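Local coordinates for putative exported protein (Bordetella pertussis, PDB 2DVZ) that probably serves as a periplasmic solute receptor that captures glutamate for transport, holding the amino acid in a cleft of the periplasmic binding protein fold, at residues Ile24-Phe27 with Ser32-Ile35; Val53-Gly58 with Ala66-Arg71; Pro123-Lys128 with Glu135-Asn140; Thr168-Val173 with Ile190-Asp195; Gln203-Lys208 with Asp221-Val226. One frame throughout, in Å; residues are numbered along the deposited sequence.

Interaction 1: residues Ile24-Phe27 with Ser32-Ile35. With GLU (glutamic acid), chain G.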
# COMPACT_ATOMS: atom_id res chain seq x y z
N ILE A 24 -14.39 -2.75 2.83
CA ILE A 24 -13.44 -3.56 3.53
C ILE A 24 -12.02 -3.12 3.23
O ILE A 24 -11.56 -3.12 2.08
CB ILE A 24 -13.63 -5.09 3.21
CG1 ILE A 24 -15.03 -5.59 3.65
CG2 ILE A 24 -12.55 -5.94 3.88
CD1 ILE A 24 -15.36 -7.07 3.07
N VAL A 25 -11.32 -2.77 4.31
CA VAL A 25 -9.89 -2.48 4.28
C VAL A 25 -9.13 -3.71 4.80
O VAL A 25 -9.23 -4.06 5.98
CB VAL A 25 -9.60 -1.15 5.06
CG1 VAL A 25 -8.10 -0.94 5.33
CG2 VAL A 25 -10.18 0.01 4.31
N PRO A 26 -8.38 -4.39 3.91
CA PRO A 26 -7.71 -5.63 4.27
C PRO A 26 -6.46 -5.44 5.15
O PRO A 26 -5.59 -6.30 5.19
CB PRO A 26 -7.38 -6.23 2.91
CG PRO A 26 -7.08 -4.99 2.07
CD PRO A 26 -8.15 -4.04 2.50
N PHE A 27 -6.40 -4.35 5.92
CA PHE A 27 -5.28 -4.09 6.82
C PHE A 27 -5.78 -3.43 8.09
O PHE A 27 -6.86 -2.86 8.12
CB PHE A 27 -4.23 -3.20 6.14
CG PHE A 27 -3.43 -3.93 5.14
CD1 PHE A 27 -2.39 -4.80 5.55
CD2 PHE A 27 -3.71 -3.81 3.78
CE1 PHE A 27 -1.65 -5.52 4.64
CE2 PHE A 27 -2.95 -4.54 2.84
CZ PHE A 27 -1.92 -5.39 3.28
N SER A 32 -1.61 2.97 5.50
CA SER A 32 -1.97 3.82 4.39
C SER A 32 -3.31 3.42 3.74
O SER A 32 -4.06 4.30 3.31
CB SER A 32 -0.84 3.82 3.33
OG SER A 32 0.41 4.20 3.91
N THR A 33 -3.59 2.12 3.62
CA THR A 33 -4.87 1.65 3.11
C THR A 33 -6.02 2.26 3.90
O THR A 33 -6.88 2.89 3.32
CB THR A 33 -4.99 0.10 3.18
OG1 THR A 33 -3.72 -0.49 2.85
CG2 THR A 33 -6.07 -0.38 2.24
N ASP A 34 -6.00 2.07 5.21
CA ASP A 34 -6.95 2.73 6.12
C ASP A 34 -6.99 4.27 5.99
O ASP A 34 -8.07 4.87 5.92
CB ASP A 34 -6.59 2.35 7.55
CG ASP A 34 -7.69 2.71 8.55
OD1 ASP A 34 -8.86 2.26 8.36
OD2 ASP A 34 -7.37 3.40 9.55
N ILE A 35 -5.82 4.91 5.93
CA ILE A 35 -5.79 6.36 5.77
C ILE A 35 -6.48 6.88 4.51
O ILE A 35 -7.32 7.80 4.60
CB ILE A 35 -4.34 6.95 5.84
CG1 ILE A 35 -3.80 6.79 7.27
CG2 ILE A 35 -4.37 8.47 5.42
CD1 ILE A 35 -2.30 6.85 7.38
N GLU G . 1.24 -3.03 2.68
CA GLU G . -0.09 -2.56 2.24
C GLU G . -0.11 -2.22 0.76
O GLU G . -0.32 -1.08 0.32
CB GLU G . -0.59 -1.44 3.14
CG GLU G . -0.36 -1.74 4.63
CD GLU G . -1.37 -1.12 5.55
OE1 GLU G . -2.29 -0.47 5.01
OE2 GLU G . -1.28 -1.31 6.81
OXT GLU G . 0.04 -3.14 -0.06

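Interaction 2: residues Val53-Gly58 with Ala66-Arg71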
# COMPACT_ATOMS: atom_id res chain seq x y z
N VAL A 53 -19.11 2.62 4.98
CA VAL A 53 -18.63 2.30 6.30
C VAL A 53 -17.42 1.39 6.20
O VAL A 53 -17.49 0.29 5.67
CB VAL A 53 -19.79 1.71 7.18
CG1 VAL A 53 -19.32 1.41 8.59
CG2 VAL A 53 -20.92 2.71 7.23
N VAL A 54 -16.28 1.89 6.67
CA VAL A 54 -15.01 1.17 6.62
C VAL A 54 -14.98 0.07 7.68
O VAL A 54 -15.33 0.28 8.85
CB VAL A 54 -13.80 2.14 6.77
CG1 VAL A 54 -12.48 1.40 6.92
CG2 VAL A 54 -13.72 3.12 5.59
N GLU A 55 -14.56 -1.11 7.23
CA GLU A 55 -14.37 -2.28 8.06
C GLU A 55 -12.92 -2.66 7.91
O GLU A 55 -12.45 -2.92 6.80
CB GLU A 55 -15.21 -3.46 7.52
CG GLU A 55 -16.59 -3.51 8.08
CD GLU A 55 -17.51 -4.50 7.34
OE1 GLU A 55 -17.05 -5.57 6.88
OE2 GLU A 55 -18.71 -4.20 7.27
N ASN A 56 -12.19 -2.72 9.01
CA ASN A 56 -10.82 -3.15 8.93
C ASN A 56 -10.77 -4.65 9.18
O ASN A 56 -11.22 -5.12 10.23
CB ASN A 56 -9.95 -2.37 9.92
CG ASN A 56 -9.80 -0.88 9.54
OD1 ASN A 56 -10.57 -0.01 10.00
ND2 ASN A 56 -8.81 -0.59 8.72
N LYS A 57 -10.24 -5.38 8.21
CA LYS A 57 -10.05 -6.82 8.30
C LYS A 57 -8.60 -7.22 8.00
O LYS A 57 -8.30 -7.78 6.95
CB LYS A 57 -11.00 -7.58 7.35
CG LYS A 57 -12.49 -7.23 7.47
CD LYS A 57 -13.10 -7.85 8.72
CE LYS A 57 -14.43 -7.16 9.10
NZ LYS A 57 -15.44 -7.16 7.96
N GLY A 58 -7.70 -6.94 8.93
CA GLY A 58 -6.31 -7.23 8.67
C GLY A 58 -5.95 -8.66 8.97
O GLY A 58 -6.75 -9.42 9.52
N ALA A 66 -9.17 -9.69 1.90
CA ALA A 66 -9.44 -9.81 0.45
C ALA A 66 -10.29 -11.04 0.12
O ALA A 66 -11.02 -11.01 -0.87
CB ALA A 66 -8.16 -9.78 -0.39
N SER A 67 -10.16 -12.11 0.91
CA SER A 67 -10.84 -13.38 0.62
C SER A 67 -12.28 -13.20 0.97
O SER A 67 -13.17 -13.63 0.22
CB SER A 67 -10.22 -14.54 1.41
OG SER A 67 -8.85 -14.78 1.02
N GLU A 68 -12.51 -12.50 2.07
CA GLU A 68 -13.85 -12.09 2.51
C GLU A 68 -14.58 -11.17 1.53
O GLU A 68 -15.78 -11.37 1.24
CB GLU A 68 -13.77 -11.38 3.86
CG GLU A 68 -15.14 -11.01 4.35
CD GLU A 68 -15.18 -10.63 5.80
OE1 GLU A 68 -14.66 -11.41 6.67
OE2 GLU A 68 -15.75 -9.54 6.06
N ALA A 69 -13.88 -10.15 1.04
CA ALA A 69 -14.43 -9.26 0.04
C ALA A 69 -14.80 -10.04 -1.24
O ALA A 69 -15.79 -9.70 -1.91
CB ALA A 69 -13.43 -8.16 -0.26
N ALA A 70 -14.01 -11.05 -1.57
CA ALA A 70 -14.22 -11.84 -2.78
C ALA A 70 -15.49 -12.72 -2.72
O ALA A 70 -16.10 -13.02 -3.77
CB ALA A 70 -13.00 -12.69 -3.09
N ARG A 71 -15.90 -13.09 -1.50
CA ARG A 71 -17.09 -13.93 -1.28
C ARG A 71 -18.39 -13.11 -1.17
O ARG A 71 -19.49 -13.67 -1.13
CB ARG A 71 -16.89 -14.80 -0.02
CG ARG A 71 -15.88 -15.97 -0.15
CD ARG A 71 -15.75 -16.73 1.22
NE ARG A 71 -14.55 -16.37 1.99
CZ ARG A 71 -14.51 -15.68 3.14
NH1 ARG A 71 -15.62 -15.21 3.72
NH2 ARG A 71 -13.34 -15.45 3.72

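Interaction 3: residues Pro123-Lys128 with Glu135-Asn140. With CD (cadmium ion), chain D; CD (cadmium ion), chain E.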
# COMPACT_ATOMS: atom_id res chain seq x y z
N PRO A 123 15.27 7.33 14.65
CA PRO A 123 16.27 8.41 14.61
C PRO A 123 17.61 8.13 15.31
O PRO A 123 18.64 8.75 14.96
CB PRO A 123 15.55 9.58 15.28
CG PRO A 123 14.04 9.21 15.26
CD PRO A 123 14.04 7.72 15.37
N LYS A 124 17.64 7.20 16.25
CA LYS A 124 18.92 6.80 16.84
C LYS A 124 19.79 5.95 15.89
O LYS A 124 20.97 5.68 16.20
CB LYS A 124 18.71 6.08 18.17
CG LYS A 124 18.18 7.00 19.32
CD LYS A 124 19.32 7.86 19.92
CE LYS A 124 18.96 8.49 21.25
NZ LYS A 124 17.91 9.55 21.18
N PHE A 125 19.25 5.54 14.74
CA PHE A 125 20.05 4.77 13.77
C PHE A 125 21.21 5.71 13.37
O PHE A 125 20.99 6.89 13.13
CB PHE A 125 19.22 4.33 12.54
CG PHE A 125 19.98 3.41 11.55
CD1 PHE A 125 19.83 2.02 11.61
CD2 PHE A 125 20.82 3.94 10.58
CE1 PHE A 125 20.53 1.18 10.70
CE2 PHE A 125 21.51 3.13 9.68
CZ PHE A 125 21.35 1.73 9.73
N PRO A 126 22.46 5.20 13.34
CA PRO A 126 23.64 6.08 13.17
C PRO A 126 24.01 6.40 11.71
O PRO A 126 25.12 6.09 11.28
CB PRO A 126 24.77 5.28 13.86
CG PRO A 126 24.34 3.85 13.75
CD PRO A 126 22.85 3.79 13.54
N ALA A 127 23.08 7.00 10.96
CA ALA A 127 23.30 7.41 9.56
C ALA A 127 22.34 8.54 9.22
O ALA A 127 21.22 8.59 9.73
CB ALA A 127 23.05 6.24 8.61
N LYS A 128 22.74 9.44 8.35
CA LYS A 128 21.88 10.61 8.08
C LYS A 128 21.39 10.56 6.64
O LYS A 128 20.48 11.31 6.24
CB LYS A 128 22.60 11.95 8.42
CG LYS A 128 23.56 12.44 7.34
CD LYS A 128 24.38 13.65 7.78
CE LYS A 128 25.22 14.17 6.58
NZ LYS A 128 26.46 15.05 6.92
N GLU A 135 26.25 1.54 4.46
CA GLU A 135 27.49 1.28 5.17
C GLU A 135 27.24 0.62 6.52
O GLU A 135 27.76 -0.48 6.75
CB GLU A 135 28.29 2.55 5.36
CG GLU A 135 29.08 2.90 4.12
CD GLU A 135 29.51 4.35 4.07
OE1 GLU A 135 29.58 4.97 5.14
OE2 GLU A 135 29.76 4.87 2.96
N GLU A 136 26.44 1.27 7.38
CA GLU A 136 26.04 0.74 8.70
C GLU A 136 25.44 -0.70 8.64
O GLU A 136 25.80 -1.56 9.46
CB GLU A 136 25.05 1.73 9.37
CG GLU A 136 24.38 1.28 10.68
CD GLU A 136 25.33 1.04 11.87
OE1 GLU A 136 26.48 1.53 11.86
OE2 GLU A 136 24.91 0.35 12.85
N LEU A 137 24.55 -0.95 7.69
CA LEU A 137 23.93 -2.29 7.55
C LEU A 137 24.93 -3.35 7.09
O LEU A 137 24.84 -4.50 7.50
CB LEU A 137 22.77 -2.25 6.54
CG LEU A 137 21.54 -1.40 6.84
CD1 LEU A 137 20.53 -1.59 5.72
CD2 LEU A 137 20.90 -1.74 8.21
N LYS A 138 25.90 -2.94 6.27
CA LYS A 138 26.91 -3.84 5.74
C LYS A 138 27.88 -4.26 6.82
O LYS A 138 28.38 -5.40 6.79
CB LYS A 138 27.63 -3.22 4.54
CG LYS A 138 26.82 -3.38 3.27
CD LYS A 138 27.36 -2.54 2.11
CE LYS A 138 26.42 -2.63 0.89
NZ LYS A 138 26.88 -1.70 -0.21
N LYS A 139 28.13 -3.35 7.77
CA LYS A 139 29.01 -3.62 8.92
C LYS A 139 28.34 -4.50 9.97
O LYS A 139 29.01 -4.96 10.88
CB LYS A 139 29.49 -2.32 9.55
CG LYS A 139 30.60 -1.61 8.76
CD LYS A 139 30.78 -0.20 9.18
CE LYS A 139 31.77 0.51 8.27
NZ LYS A 139 33.10 -0.19 8.13
N ASN A 140 27.04 -4.75 9.85
CA ASN A 140 26.30 -5.44 10.86
C ASN A 140 25.28 -6.41 10.24
O ASN A 140 24.10 -6.32 10.56
CB ASN A 140 25.57 -4.43 11.76
CG ASN A 140 26.53 -3.50 12.49
OD1 ASN A 140 27.12 -3.90 13.50
ND2 ASN A 140 26.68 -2.25 12.01
CD CD D . 29.85 7.28 5.88
CD CD E . 28.29 1.53 13.26
O HOH W 1 27.13 4.48 10.98
O HOH W 2 26.98 0.53 14.81
O HOH W 3 28.00 8.48 4.47
O HOH W 4 30.03 2.67 11.43
O HOH W 5 28.00 3.63 14.58

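Interaction 4: residues Thr168-Val173 with Ile190-Asp195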
# COMPACT_ATOMS: atom_id res chain seq x y z
N THR A 168 22.45 -6.39 1.57
CA THR A 168 22.33 -6.26 3.01
C THR A 168 21.54 -7.43 3.57
O THR A 168 20.93 -8.19 2.81
CB THR A 168 21.74 -4.88 3.40
OG1 THR A 168 20.52 -4.68 2.70
CG2 THR A 168 22.73 -3.70 3.04
N ASP A 169 21.60 -7.59 4.90
CA ASP A 169 21.00 -8.71 5.62
C ASP A 169 20.38 -8.09 6.85
O ASP A 169 21.07 -7.59 7.73
CB ASP A 169 22.06 -9.76 5.98
CG ASP A 169 21.56 -10.86 6.93
OD1 ASP A 169 20.41 -10.82 7.46
OD2 ASP A 169 22.35 -11.81 7.17
N ILE A 170 19.06 -8.10 6.86
CA ILE A 170 18.26 -7.42 7.87
C ILE A 170 17.09 -8.32 8.07
O ILE A 170 16.68 -9.03 7.13
CB ILE A 170 17.89 -5.92 7.49
CG1 ILE A 170 17.45 -5.76 6.03
CG2 ILE A 170 19.12 -5.05 7.53
CD1 ILE A 170 17.42 -4.24 5.51
N VAL A 171 16.58 -8.34 9.30
CA VAL A 171 15.62 -9.35 9.71
C VAL A 171 14.19 -8.85 9.66
O VAL A 171 13.83 -7.86 10.30
CB VAL A 171 15.94 -9.96 11.12
CG1 VAL A 171 14.88 -11.00 11.51
CG2 VAL A 171 17.33 -10.60 11.12
N HIS A 172 13.36 -9.58 8.92
CA HIS A 172 11.97 -9.25 8.73
C HIS A 172 11.13 -9.51 9.96
O HIS A 172 11.17 -10.58 10.51
CB HIS A 172 11.40 -10.03 7.55
CG HIS A 172 9.94 -9.80 7.34
ND1 HIS A 172 9.05 -10.84 7.16
CD2 HIS A 172 9.20 -8.66 7.30
CE1 HIS A 172 7.83 -10.35 7.00
NE2 HIS A 172 7.89 -9.03 7.08
N VAL A 173 10.39 -8.51 10.39
CA VAL A 173 9.39 -8.69 11.41
C VAL A 173 8.05 -8.22 10.85
O VAL A 173 7.84 -6.99 10.69
CB VAL A 173 9.68 -7.92 12.73
CG1 VAL A 173 8.58 -8.23 13.77
CG2 VAL A 173 11.11 -8.23 13.28
N ILE A 190 11.89 -2.08 16.48
CA ILE A 190 12.53 -2.43 15.19
C ILE A 190 13.29 -1.14 14.83
O ILE A 190 12.84 -0.06 15.17
CB ILE A 190 11.48 -2.84 14.08
CG1 ILE A 190 10.38 -1.78 13.97
CG2 ILE A 190 10.89 -4.23 14.37
CD1 ILE A 190 9.28 -2.01 12.95
N GLU A 191 14.45 -1.27 14.19
CA GLU A 191 15.28 -0.11 13.85
C GLU A 191 14.81 0.51 12.50
O GLU A 191 14.86 1.72 12.29
CB GLU A 191 16.78 -0.50 13.84
CG GLU A 191 17.38 -1.14 15.19
CD GLU A 191 16.90 -2.60 15.62
OE1 GLU A 191 16.59 -3.49 14.76
OE2 GLU A 191 16.88 -2.87 16.88
N LEU A 192 14.35 -0.36 11.59
CA LEU A 192 13.96 -0.01 10.23
C LEU A 192 12.48 -0.31 10.02
O LEU A 192 11.89 -1.17 10.70
CB LEU A 192 14.78 -0.82 9.19
CG LEU A 192 16.25 -0.52 8.83
CD1 LEU A 192 17.27 -0.43 10.02
CD2 LEU A 192 16.73 -1.51 7.77
N ILE A 193 11.89 0.41 9.07
CA ILE A 193 10.56 0.09 8.60
C ILE A 193 10.53 0.28 7.11
O ILE A 193 11.08 1.25 6.59
CB ILE A 193 9.45 0.91 9.30
CG1 ILE A 193 8.05 0.33 8.98
CG2 ILE A 193 9.58 2.44 9.03
CD1 ILE A 193 6.90 1.06 9.58
N PHE A 194 9.92 -0.67 6.41
CA PHE A 194 9.55 -0.47 5.01
C PHE A 194 8.08 -0.17 5.01
O PHE A 194 7.29 -0.98 5.49
CB PHE A 194 9.88 -1.71 4.20
CG PHE A 194 11.35 -1.90 3.96
CD1 PHE A 194 11.94 -1.44 2.77
CD2 PHE A 194 12.17 -2.50 4.91
CE1 PHE A 194 13.31 -1.59 2.56
CE2 PHE A 194 13.57 -2.65 4.71
CZ PHE A 194 14.13 -2.20 3.54
N ASP A 195 7.70 1.01 4.52
CA ASP A 195 6.32 1.42 4.53
C ASP A 195 5.86 2.08 3.23
O ASP A 195 6.68 2.42 2.34
CB ASP A 195 6.05 2.37 5.70
CG ASP A 195 4.59 2.40 6.11
OD1 ASP A 195 3.80 1.57 5.60
OD2 ASP A 195 4.22 3.26 6.95

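Interaction 5: residues Gln203-Lys208 with Asp221-Val226. With CD (cadmium ion), chain F; CD (cadmium ion), chain B.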
# COMPACT_ATOMS: atom_id res chain seq x y z
N GLN A 203 4.96 10.78 11.36
CA GLN A 203 6.11 10.53 12.22
C GLN A 203 7.39 11.10 11.66
O GLN A 203 8.30 11.45 12.40
CB GLN A 203 6.33 9.04 12.48
CG GLN A 203 5.09 8.27 12.92
CD GLN A 203 4.40 8.85 14.14
OE1 GLN A 203 5.04 9.40 15.06
NE2 GLN A 203 3.06 8.73 14.16
N ILE A 204 7.48 11.14 10.34
CA ILE A 204 8.66 11.65 9.70
C ILE A 204 8.67 13.16 9.88
O ILE A 204 9.72 13.75 10.22
CB ILE A 204 8.69 11.22 8.20
CG1 ILE A 204 9.00 9.71 8.11
CG2 ILE A 204 9.69 12.03 7.41
CD1 ILE A 204 8.53 9.09 6.77
N GLN A 205 7.50 13.77 9.66
CA GLN A 205 7.33 15.20 9.83
C GLN A 205 7.71 15.63 11.24
O GLN A 205 8.38 16.67 11.39
CB GLN A 205 5.91 15.64 9.49
CG GLN A 205 5.57 15.53 8.02
CD GLN A 205 6.26 16.56 7.14
OE1 GLN A 205 6.97 17.43 7.64
NE2 GLN A 205 6.07 16.48 5.83
N ALA A 206 7.29 14.85 12.24
CA ALA A 206 7.52 15.13 13.65
C ALA A 206 8.91 14.77 14.11
O ALA A 206 9.24 15.03 15.27
CB ALA A 206 6.49 14.41 14.54
N GLY A 207 9.70 14.13 13.23
CA GLY A 207 11.07 13.77 13.54
C GLY A 207 11.18 12.48 14.33
O GLY A 207 12.27 12.19 14.87
N LYS A 208 10.08 11.70 14.40
CA LYS A 208 10.08 10.42 15.15
C LYS A 208 10.59 9.24 14.31
O LYS A 208 10.94 8.19 14.87
CB LYS A 208 8.70 10.04 15.72
CG LYS A 208 7.96 11.03 16.66
CD LYS A 208 8.88 11.77 17.60
CE LYS A 208 8.20 12.09 18.97
NZ LYS A 208 6.71 12.36 18.93
N ASP A 221 7.54 17.33 -2.15
CA ASP A 221 7.60 18.63 -1.48
C ASP A 221 7.47 18.60 0.03
O ASP A 221 8.07 19.43 0.72
CB ASP A 221 6.52 19.56 -2.05
CG ASP A 221 6.82 20.02 -3.45
OD1 ASP A 221 7.97 19.87 -3.95
OD2 ASP A 221 5.90 20.55 -4.07
N ALA A 222 6.67 17.66 0.53
CA ALA A 222 6.50 17.46 1.96
C ALA A 222 7.80 17.15 2.60
O ALA A 222 8.02 17.52 3.76
CB ALA A 222 5.53 16.28 2.22
N ILE A 223 8.67 16.41 1.89
CA ILE A 223 9.93 15.93 2.46
C ILE A 223 11.03 16.00 1.39
O ILE A 223 11.66 15.00 1.02
CB ILE A 223 9.80 14.49 3.07
CG1 ILE A 223 9.03 13.55 2.10
CG2 ILE A 223 9.12 14.49 4.47
CD1 ILE A 223 9.26 12.01 2.38
N LYS A 224 11.28 17.23 0.95
CA LYS A 224 12.05 17.53 -0.26
C LYS A 224 13.47 16.99 -0.25
O LYS A 224 13.99 16.59 -1.30
CB LYS A 224 12.03 19.04 -0.53
CG LYS A 224 11.45 19.34 -1.91
CD LYS A 224 11.18 20.80 -2.17
CE LYS A 224 11.37 21.01 -3.70
NZ LYS A 224 10.56 22.09 -4.35
N ASP A 225 14.08 16.93 0.92
CA ASP A 225 15.44 16.44 1.08
C ASP A 225 15.67 14.94 1.07
O ASP A 225 16.78 14.52 1.02
CB ASP A 225 16.01 17.06 2.32
CG ASP A 225 16.21 18.54 2.16
OD1 ASP A 225 16.69 18.91 1.07
OD2 ASP A 225 15.89 19.31 3.07
N VAL A 226 14.59 14.14 1.11
CA VAL A 226 14.67 12.69 1.00
C VAL A 226 14.80 12.32 -0.47
O VAL A 226 13.96 12.67 -1.30
CB VAL A 226 13.43 11.96 1.70
CG1 VAL A 226 13.53 10.39 1.62
CG2 VAL A 226 13.23 12.45 3.15
CD CD F . 6.95 21.81 -5.55
CD CD B . 16.41 21.30 2.01
O HOH W 6 7.64 23.73 -4.57
O HOH W 7 14.93 21.52 0.89
O HOH W 8 16.62 23.72 2.62

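Interaction 1: residues Ile24-Phe27 with Ser32-Ile35
The glutamate pocket of this periplasmic binding protein is lined in part by the loop and first helical turn of the beta-alpha-beta unit formed by strand 21-25, helix 32-48 and strand 52-56, where Phe27 and Thr33 meet around the ligand. Thr33 OG1 lies 3.4 Å from Phe27 CD2, approaching the ring obliquely while the two side chains cross at about a right angle. The same hydroxyl donates to OE1 of the side-chain carboxylate of the bound glutamate at 2.6 Å, and the backbone Thr33 N adds a second bond to that oxygen at 3.2 Å, with an N-H...O angle of 151°. One residue in the first turn of a helix thus grips a single oxygen of the side-chain carboxylate twice, and the N-terminal end of the helix would be expected to stabilise the negative charge. With chi1 at -38°, OG1 stands beside Thr33's own backbone N, which brings both donors to the same atom. Phe27 turns one face to the ligand: glutamate CG sits 3.7 Å above the plane, over the ring centre, and the alpha carbon end lies above the CE2-CZ side. Behind the polar site, Val25 CG1 packs on Thr33 CG2 at 3.7 Å, the two side chains sliding past each other in opposite directions, and it comes equally close to Asp34 N. Asp34 itself turns its carboxylate to Arg38, Asn56 and Gly30 N. The hydroxyls of Ser149 and Ser85 and the backbone N of Ser178 supply further bonds to the ligand. Offering a helix N-terminus to a ligand carboxylate is consistent with the ligand-binding beta-alpha loops of the periplasmic binding protein fold.

Interaction 2: residues Val53-Gly58 with Ala66-Arg71
Electrostatic attraction joins Lys57, just beyond the end of strand 52-56, to Glu68 on helix 63-71, in the parallel beta-alpha part of the periplasmic binding protein fold. The salt bridge runs from Lys57 NZ to Glu68 OE2. Within residues 53-58 the same nitrogen makes a second salt bridge, to Glu55 OE1, so one lysine links two acids in a small network; the modelled 2.5 Å between Lys57 NZ and Glu55 OE1 is unusually short, and its exact length is doubtful. The lysine chain bends at chi2 (-75°) and again at chi4, which carries NZ back over its own strand to Glu55 while still reaching the helix. Glu68, in contrast, is extended beyond CG and crosses the lysine at about a right angle.

Repulsion is the other side of this chemistry. Glu55 OE1 and Glu68 OE2 stand 4.3 Å apart, and the ammonium bonded to both probably offsets their like charges. Arg22 adds more positive charge, through a salt bridge to Glu55 OE2 and a long, weak ion pair with Glu68 OE2.

Apolar packing contributes little across this surface contact, whose two segments bury 89 Å² in all. The polar ends therefore do most of the joining, with the lysine spanning the gap between strand and helix. Lys57 NZ lies 3.1 Å from Glu68 OE2, meeting that oxygen on its syn side, 24° out of the carboxylate plane.

Interaction 3: residues Pro123-Lys128 with Glu135-Asn140
Glu136 OE1 is gripped by a cadmium ion at 2.3 Å and by water 1, which donates to it and also to Pro126 O, at 2.6 Å from that carbonyl. The water thus bridges the helix to the inverse gamma turn centred on Pro126. Waters 2, 4 and 5 also bind this cadmium, and one of them, water 2, also donates to Glu136 OE2. The metal and bridging water probably help to hold the carboxylate beside Pro126, whose CG comes to 3.5 Å from Glu136 CD as the two side chains cross at about a right angle.

Nearer the backbone, the aliphatic part of Glu136 packs against Phe125. Its CG reaches CZ of the ring obliquely, while the ring and carboxylate planes stand almost perpendicular, at 88°. The glutamate bends at chi2 (64°), turning its acid end away from the aromatic carbons and toward the metal. Leu137 CD2 meets the edge of the same ring, near its plane, 3.8 Å from Phe125 CZ. Farther along, Asn140 ND2 bonds back to Glu136 O at 2.8 Å with an N-H...O angle of 162°, linking Asn140 back to the backbone four residues earlier. A second cadmium is held by Glu135 OE1.

The contact folds the loop after strand 106-121 back onto helix 130-138. Phe125 also meets the rings of Phe133 and Tyr144, and Leu137 reaches onward to Thr168 and Ile170 of residues 168-173.

Interaction 4: residues Thr168-Val173 with Ile190-Asp195
Ile170 and Leu192 cross at about a right angle and touch through their outermost methyls, CD1 of the isoleucine lying 3.6 Å from CD2 of the leucine. They lie in the parallel part of the mixed sheet, in an alpha/beta lobe of the periplasmic binding protein fold, where strand 145-148 runs between strands 171-174 and 192-196. The two segments are therefore not adjacent in the sheet; their side chains meet across the intervening strand, and the touching parts run 97° apart.

The same isoleucine methyl reaches the ring of Phe194. CD1 comes to the edge, near the ring plane, 4.2 Å from CE2, so that one methyl is shared by a leucine and an aromatic edge. This reach follows from the torsions of Ile170: CG1 stands between the backbone N and the carbonyl carbon (chi1 43°), and the chain then extends to CD1. Other rings complete the setting of Phe194, with Tyr146 and Phe162 both meeting it edge-to-face, and Tyr146 of the middle strand also touches Ile170 and Leu192.

Toward the other end, Val173 and Ile190 approach obliquely. This second patch is looser and lies at the border of the contact, Val173 being partly exposed whereas Ile190 is buried. All of the contact is apolar packing between branched side chains and a ring, with 158 Å² buried between the two segments. At its margin the two gamma branches, Val173 CG2 and Ile190 CG2, lie 4.2 Å apart.

Interaction 5: residues Gln203-Lys208 with Asp221-Val226
A single hydrogen bond carries the polar part of the contact: Gln205 NE2 donates to Ala222 O at 3.0 Å, with an N-H...O angle of 148°. The donor comes from above the carbonyl plane, 51° out of it, and the oxygen is tilted from the glutamine amide plane, so the bond is off-plane at both partners and does not follow a carbonyl lone pair. Gln205 reaches it by folding at chi2 (-72°), which swings the amide from the helix toward the loop. The amide also lies against the methyl of Ala222, NE2 standing 3.7 Å from CB.

Apolar packing lies alongside. Ile204 CG2 meets Ile223 CG2 at 3.9 Å, the two isoleucines crossing at about a right angle, and the same Ile223 methyl comes equally near the glutamine amide nitrogen.

Backbone bonds shape each segment. After the helix, Gly207 takes a positive phi and completes a Schellman motif, with Lys208 N bonded to Gln203 O at 2.7 Å. In the loop, Ile223 to Val226 form a type I beta turn. Metal binding occupies the outer side of that loop: Asp221 and Asp225 each chelate a separate cadmium ion through both carboxylate oxygens, and Lys224 makes a long, weak salt bridge to Asp221 OD1.

The contact lays the loop that follows strand 210-215 against the end of helix 197-205. Ile223 packs on Leu197 and Met201 of that helix and on Ile214 of the strand, while Ile204 touches Ala211.

Overall arrangement
Interactions 1, 3 and 4 are largely buried, whereas 2 and 5 lie at the surface, and their chemistry follows. Interaction 1 combines ligand binding with apolar packing. It shares the sheet with interaction 2, where strands 21-25 and 52-56 are neighbours joined by backbone bonds of Val25 to Glu55 and Lys57, yet interaction 2 relies on charge. Interaction 4 is purely apolar and continues into interaction 3 through Phe125 on Leu192 and Leu137 on Ile170; interaction 3 adds water and cadmium at its carboxylates. Interaction 5, a mixed surface contact, touches interaction 3 at Pro123. Interactions 2 and 3, 38 Å apart between centres, lie on opposite sides of the chain's centre.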